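Local coordinates for protein flagellin (Burkholderia pseudomallei, PDB 4CFI) that probably polymerises, as flagellins do, into the filament of the bacterial flagellum that drives swimming, and is a target of the immune response, at residues Gln209-Leu222 and Thr228-Ala240. Residues are numbered along the deposited sequence; the frame is centred on the assembly and turned at random. Where two conformers were deposited one is given.
Sequences QINAVNKPQTVSNL and TGAYQAMVSIDNA
Helix 209-213 meets helix 228-240 at Val213 and Gln232, the two axes 9.2 Å apart and crossing at -33°, and the chain up to Leu222, with a short 3-10 turn at 219-220, lies along the same helix. Val213 is a knob in the hole formed by Thr228, Tyr231, Gln232 and Val235. Its two branches part: CG2 lies 3.7 Å from Tyr231 CB, while CG1 turns to Val235 CG2. Ala212 CB presses on the methyl of Thr228. In the conformer given, Gln209 OE1 lies at the edge of the Tyr231 ring, and Gln209 NE2 bonds to Leu112 O of strand 111-119.

Gln232 links helix and loop. With CG anti to its carbonyl carbon (chi1 -74°) and the chain extended beyond, NE2 gives a hydrogen bond of 3.0 Å to Ala212 O from above the carbonyl plane. Lys215 N reaches that oxygen from the opposite face. Gln232 OE1 accepts from Gln217 NE2 at 3.0 Å, the two amide planes 61° apart. A water lies within hydrogen-bonding distance of Gln217 OE1 and Gly229 O; with other acceptors in reach, it need not donate to both at once.

Further along, Pro216 CG packs 3.7 Å from Val235 CG1. Ser236 OG donates to Gln217 O at 2.7 Å, in the carbonyl plane, and is also bonded to Gly103 N. Leu222 straddles Ala233 and Ser236, its CD2 3.7 Å from Ala233 CA. Val219 CG2 rests on Ala240 CB.

Thus an apolar row and side-chain bonds to two backbone carbonyls fasten the chain that follows helix 197-213 to the long C-terminal helix 227-257.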
loop_
_atom_site.group_PDB
_atom_site.type_symbol
_atom_site.label_atom_id
_atom_site.label_comp_id
_atom_site.label_asym_id
_atom_site.label_seq_id
_atom_site.Cartn_x
_atom_site.Cartn_y
_atom_site.Cartn_z
ATOM N N GLN A 209 -2.393 9.805 -10.907
ATOM C CA GLN A 209 -3.069 8.841 -10.007
ATOM C C GLN A 209 -2.112 7.731 -9.659
ATOM O O GLN A 209 -1.835 7.488 -8.493
ATOM C CB GLN A 209 -4.344 8.190 -10.620
ATOM C CG GLN A 209 -4.879 6.958 -9.840
ATOM C CD GLN A 209 -6.102 6.270 -10.477
ATOM O OE1 GLN A 209 -7.072 6.944 -10.805
ATOM N NE2 GLN A 209 -6.055 4.924 -10.661
ATOM N N ILE A 210 -1.618 7.057 -10.689
ATOM C CA ILE A 210 -0.747 5.905 -10.501
ATOM C C ILE A 210 0.462 6.260 -9.639
ATOM O O ILE A 210 0.807 5.505 -8.717
ATOM C CB ILE A 210 -0.300 5.335 -11.853
ATOM C CG1 ILE A 210 -1.498 4.698 -12.578
ATOM C CG2 ILE A 210 0.804 4.313 -11.654
ATOM C CD1 ILE A 210 -1.303 4.435 -14.070
ATOM N N ASN A 211 1.089 7.401 -9.905
ATOM C CA ASN A 211 2.253 7.797 -9.103
ATOM C C ASN A 211 1.892 8.047 -7.633
ATOM O O ASN A 211 2.694 7.766 -6.742
ATOM C CB ASN A 211 2.974 9.009 -9.706
ATOM C CG ASN A 211 3.902 8.633 -10.850
ATOM O OD1 ASN A 211 3.936 9.277 -11.928
ATOM N ND2 ASN A 211 4.681 7.606 -10.626
ATOM N N ALA A 212 0.701 8.577 -7.367
ATOM C CA ALA A 212 0.241 8.802 -5.990
ATOM C C ALA A 212 -0.095 7.475 -5.294
ATOM O O ALA A 212 0.302 7.261 -4.148
ATOM C CB ALA A 212 -0.959 9.729 -5.976
ATOM N N VAL A 213 -0.811 6.578 -5.972
ATOM C CA VAL A 213 -1.167 5.263 -5.413
ATOM C C VAL A 213 0.100 4.440 -5.133
ATOM O O VAL A 213 0.143 3.652 -4.180
ATOM C CB VAL A 213 -2.180 4.515 -6.317
ATOM C CG1 VAL A 213 -2.497 3.131 -5.783
ATOM C CG2 VAL A 213 -3.473 5.313 -6.410
ATOM N N ASN A 214 1.135 4.633 -5.954
ATOM C CA ASN A 214 2.411 3.977 -5.762
ATOM C C ASN A 214 3.136 4.414 -4.483
ATOM O O ASN A 214 4.015 3.704 -4.019
ATOM C CB ASN A 214 3.307 4.282 -6.968
ATOM C CG ASN A 214 4.457 3.297 -7.112
ATOM O OD1 ASN A 214 4.261 2.111 -6.987
ATOM N ND2 ASN A 214 5.652 3.788 -7.414
ATOM N N LYS A 215 2.766 5.568 -3.931
ATOM C CA LYS A 215 3.433 6.133 -2.767
ATOM C C LYS A 215 2.374 6.538 -1.737
ATOM O O LYS A 215 2.179 7.730 -1.451
ATOM C CB LYS A 215 4.285 7.333 -3.182
ATOM C CG LYS A 215 5.576 7.482 -2.386
ATOM C CD LYS A 215 5.359 7.766 -0.915
ATOM C CE LYS A 215 6.564 7.251 -0.151
ATOM N NZ LYS A 215 6.405 7.008 1.308
ATOM N N PRO A 216 1.669 5.545 -1.182
ATOM C CA PRO A 216 0.608 5.824 -0.222
ATOM C C PRO A 216 1.143 6.459 1.067
ATOM O O PRO A 216 2.294 6.244 1.481
ATOM C CB PRO A 216 0.037 4.440 0.073
ATOM C CG PRO A 216 1.181 3.517 -0.177
ATOM C CD PRO A 216 1.852 4.097 -1.381
ATOM N N GLN A 217 0.295 7.254 1.695
ATOM C CA GLN A 217 0.610 7.809 3.014
ATOM C C GLN A 217 0.570 6.731 4.094
ATOM O O GLN A 217 -0.059 5.694 3.916
ATOM C CB GLN A 217 -0.389 8.909 3.390
ATOM C CG GLN A 217 -0.566 9.994 2.338
ATOM C CD GLN A 217 -1.685 9.703 1.347
ATOM O OE1 GLN A 217 -2.194 8.579 1.255
ATOM N NE2 GLN A 217 -2.051 10.712 0.567
ATOM N N THR A 218 1.208 7.001 5.230
ATOM C CA THR A 218 0.975 6.197 6.435
ATOM C C THR A 218 -0.476 6.373 6.890
ATOM O O THR A 218 -1.190 7.292 6.458
ATOM C CB THR A 218 1.935 6.581 7.586
ATOM O OG1 THR A 218 1.777 7.961 7.915
ATOM C CG2 THR A 218 3.410 6.291 7.175
ATOM N N VAL A 219 -0.927 5.491 7.776
ATOM C CA VAL A 219 -2.325 5.526 8.243
ATOM C C VAL A 219 -2.677 6.927 8.769
ATOM O O VAL A 219 -3.767 7.428 8.518
ATOM C CB VAL A 219 -2.576 4.418 9.273
ATOM C CG1 VAL A 219 -3.941 4.601 9.926
ATOM C CG2 VAL A 219 -2.469 3.051 8.599
ATOM N N SER A 220 -1.734 7.575 9.451
ATOM C CA SER A 220 -1.943 8.913 10.008
ATOM C C SER A 220 -2.458 9.938 9.014
ATOM O O SER A 220 -3.274 10.783 9.372
ATOM C CB SER A 220 -0.639 9.432 10.626
ATOM O OG SER A 220 0.401 9.518 9.663
ATOM N N ASN A 221 -1.983 9.867 7.768
ATOM C CA ASN A 221 -2.274 10.890 6.771
ATOM C C ASN A 221 -3.194 10.419 5.646
ATOM O O ASN A 221 -3.250 11.066 4.595
ATOM C CB ASN A 221 -0.968 11.490 6.210
ATOM C CG ASN A 221 -0.294 12.457 7.184
ATOM O OD1 ASN A 221 0.921 12.433 7.352
ATOM N ND2 ASN A 221 -1.075 13.329 7.808
ATOM N N LEU A 222 -3.967 9.347 5.871
ATOM C CA LEU A 222 -4.947 8.913 4.890
ATOM C C LEU A 222 -6.133 9.855 4.808
ATOM O O LEU A 222 -6.637 10.352 5.817
ATOM C CB LEU A 222 -5.434 7.506 5.199
ATOM C CG LEU A 222 -4.341 6.431 5.082
ATOM C CD1 LEU A 222 -4.906 5.080 5.468
ATOM C CD2 LEU A 222 -3.747 6.402 3.674
ATOM N N THR A 228 -8.270 9.293 -5.638
ATOM C CA THR A 228 -6.859 8.927 -5.493
ATOM C C THR A 228 -6.546 8.634 -4.031
ATOM O O THR A 228 -5.871 7.653 -3.738
ATOM C CB THR A 228 -5.930 10.030 -6.030
ATOM O OG1 THR A 228 -6.122 10.130 -7.446
ATOM C CG2 THR A 228 -4.460 9.751 -5.722
ATOM N N GLY A 229 -7.053 9.453 -3.120
ATOM C CA GLY A 229 -6.810 9.244 -1.699
ATOM C C GLY A 229 -7.416 7.961 -1.174
ATOM O O GLY A 229 -6.829 7.292 -0.333
ATOM N N ALA A 230 -8.591 7.604 -1.671
ATOM C CA ALA A 230 -9.232 6.338 -1.332
ATOM C C ALA A 230 -8.410 5.132 -1.808
ATOM O O ALA A 230 -8.245 4.140 -1.078
ATOM C CB ALA A 230 -10.652 6.290 -1.880
ATOM N N TYR A 231 -7.912 5.206 -3.044
ATOM C CA TYR A 231 -7.043 4.155 -3.550
ATOM C C TYR A 231 -5.737 4.064 -2.747
ATOM O O TYR A 231 -5.266 2.945 -2.456
ATOM C CB TYR A 231 -6.738 4.358 -5.032
ATOM C CG TYR A 231 -7.921 4.205 -5.985
ATOM C CD1 TYR A 231 -9.030 3.419 -5.673
ATOM C CD2 TYR A 231 -7.894 4.813 -7.240
ATOM C CE1 TYR A 231 -10.081 3.280 -6.569
ATOM C CE2 TYR A 231 -8.945 4.673 -8.144
ATOM C CZ TYR A 231 -10.026 3.897 -7.810
ATOM O OH TYR A 231 -11.077 3.775 -8.706
ATOM N N GLN A 232 -5.145 5.206 -2.392
ATOM C CA GLN A 232 -3.963 5.187 -1.532
ATOM C C GLN A 232 -4.270 4.514 -0.195
ATOM O O GLN A 232 -3.441 3.753 0.311
ATOM C CB GLN A 232 -3.470 6.606 -1.279
ATOM C CG GLN A 232 -2.778 7.250 -2.468
ATOM C CD GLN A 232 -2.465 8.713 -2.207
ATOM O OE1 GLN A 232 -3.368 9.492 -1.886
ATOM N NE2 GLN A 232 -1.200 9.104 -2.347
ATOM N N ALA A 233 -5.458 4.783 0.356
ATOM C CA ALA A 233 -5.849 4.184 1.639
ATOM C C ALA A 233 -5.981 2.670 1.552
ATOM O O ALA A 233 -5.607 1.965 2.489
ATOM C CB ALA A 233 -7.138 4.798 2.166
ATOM N N MET A 234 -6.503 2.161 0.444
ATOM C CA MET A 234 -6.626 0.718 0.286
ATOM C C MET A 234 -5.250 0.033 0.348
ATOM O O MET A 234 -5.092 -0.977 1.034
ATOM C CB MET A 234 -7.319 0.387 -1.021
ATOM C CG MET A 234 -8.792 0.746 -0.999
ATOM S SD MET A 234 -9.547 0.694 -2.625
ATOM C CE MET A 234 -11.227 1.102 -2.219
ATOM N N VAL A 235 -4.271 0.583 -0.371
ATOM C CA VAL A 235 -2.906 0.051 -0.362
ATOM C C VAL A 235 -2.293 0.192 1.020
ATOM O O VAL A 235 -1.701 -0.749 1.543
ATOM C CB VAL A 235 -1.987 0.813 -1.362
ATOM C CG1 VAL A 235 -0.510 0.440 -1.185
ATOM C CG2 VAL A 235 -2.457 0.610 -2.791
ATOM N N SER A 236 -2.416 1.372 1.607
ATOM C CA SER A 236 -1.834 1.628 2.915
ATOM C C SER A 236 -2.382 0.685 3.969
ATOM O O SER A 236 -1.614 0.164 4.791
ATOM C CB SER A 236 -2.084 3.075 3.328
ATOM O OG SER A 236 -1.367 3.415 4.509
ATOM N N ILE A 237 -3.699 0.463 3.975
ATOM C CA ILE A 237 -4.311 -0.454 4.933
ATOM C C ILE A 237 -3.882 -1.901 4.678
ATOM O O ILE A 237 -3.633 -2.646 5.632
ATOM C CB ILE A 237 -5.852 -0.323 4.938
ATOM C CG1 ILE A 237 -6.276 1.053 5.489
ATOM C CG2 ILE A 237 -6.502 -1.474 5.713
ATOM C CD1 ILE A 237 -5.939 1.257 6.947
ATOM N N ASP A 238 -3.812 -2.321 3.413
ATOM C CA ASP A 238 -3.288 -3.656 3.131
ATOM C C ASP A 238 -1.900 -3.836 3.789
ATOM O O ASP A 238 -1.609 -4.869 4.410
ATOM C CB ASP A 238 -3.209 -3.927 1.617
ATOM C CG ASP A 238 -4.560 -4.226 0.976
ATOM O OD1 ASP A 238 -5.556 -4.485 1.685
ATOM O OD2 ASP A 238 -4.593 -4.201 -0.272
ATOM N N ASN A 239 -1.050 -2.822 3.656
ATOM C CA ASN A 239 0.292 -2.873 4.227
ATOM C C ASN A 239 0.288 -2.843 5.744
ATOM O O ASN A 239 1.041 -3.566 6.381
ATOM C CB ASN A 239 1.144 -1.745 3.656
ATOM C CG ASN A 239 1.469 -1.960 2.189
ATOM O OD1 ASN A 239 1.148 -3.007 1.606
ATOM N ND2 ASN A 239 2.089 -0.988 1.583
ATOM N N ALA A 240 -0.548 -1.998 6.329
ATOM C CA ALA A 240 -0.659 -1.935 7.787
ATOM C C ALA A 240 -1.151 -3.266 8.357
ATOM O O ALA A 240 -0.641 -3.736 9.375
ATOM C CB ALA A 240 -1.581 -0.800 8.197
HETATM O O HOH W 1 -5.058 8.913 1.329
#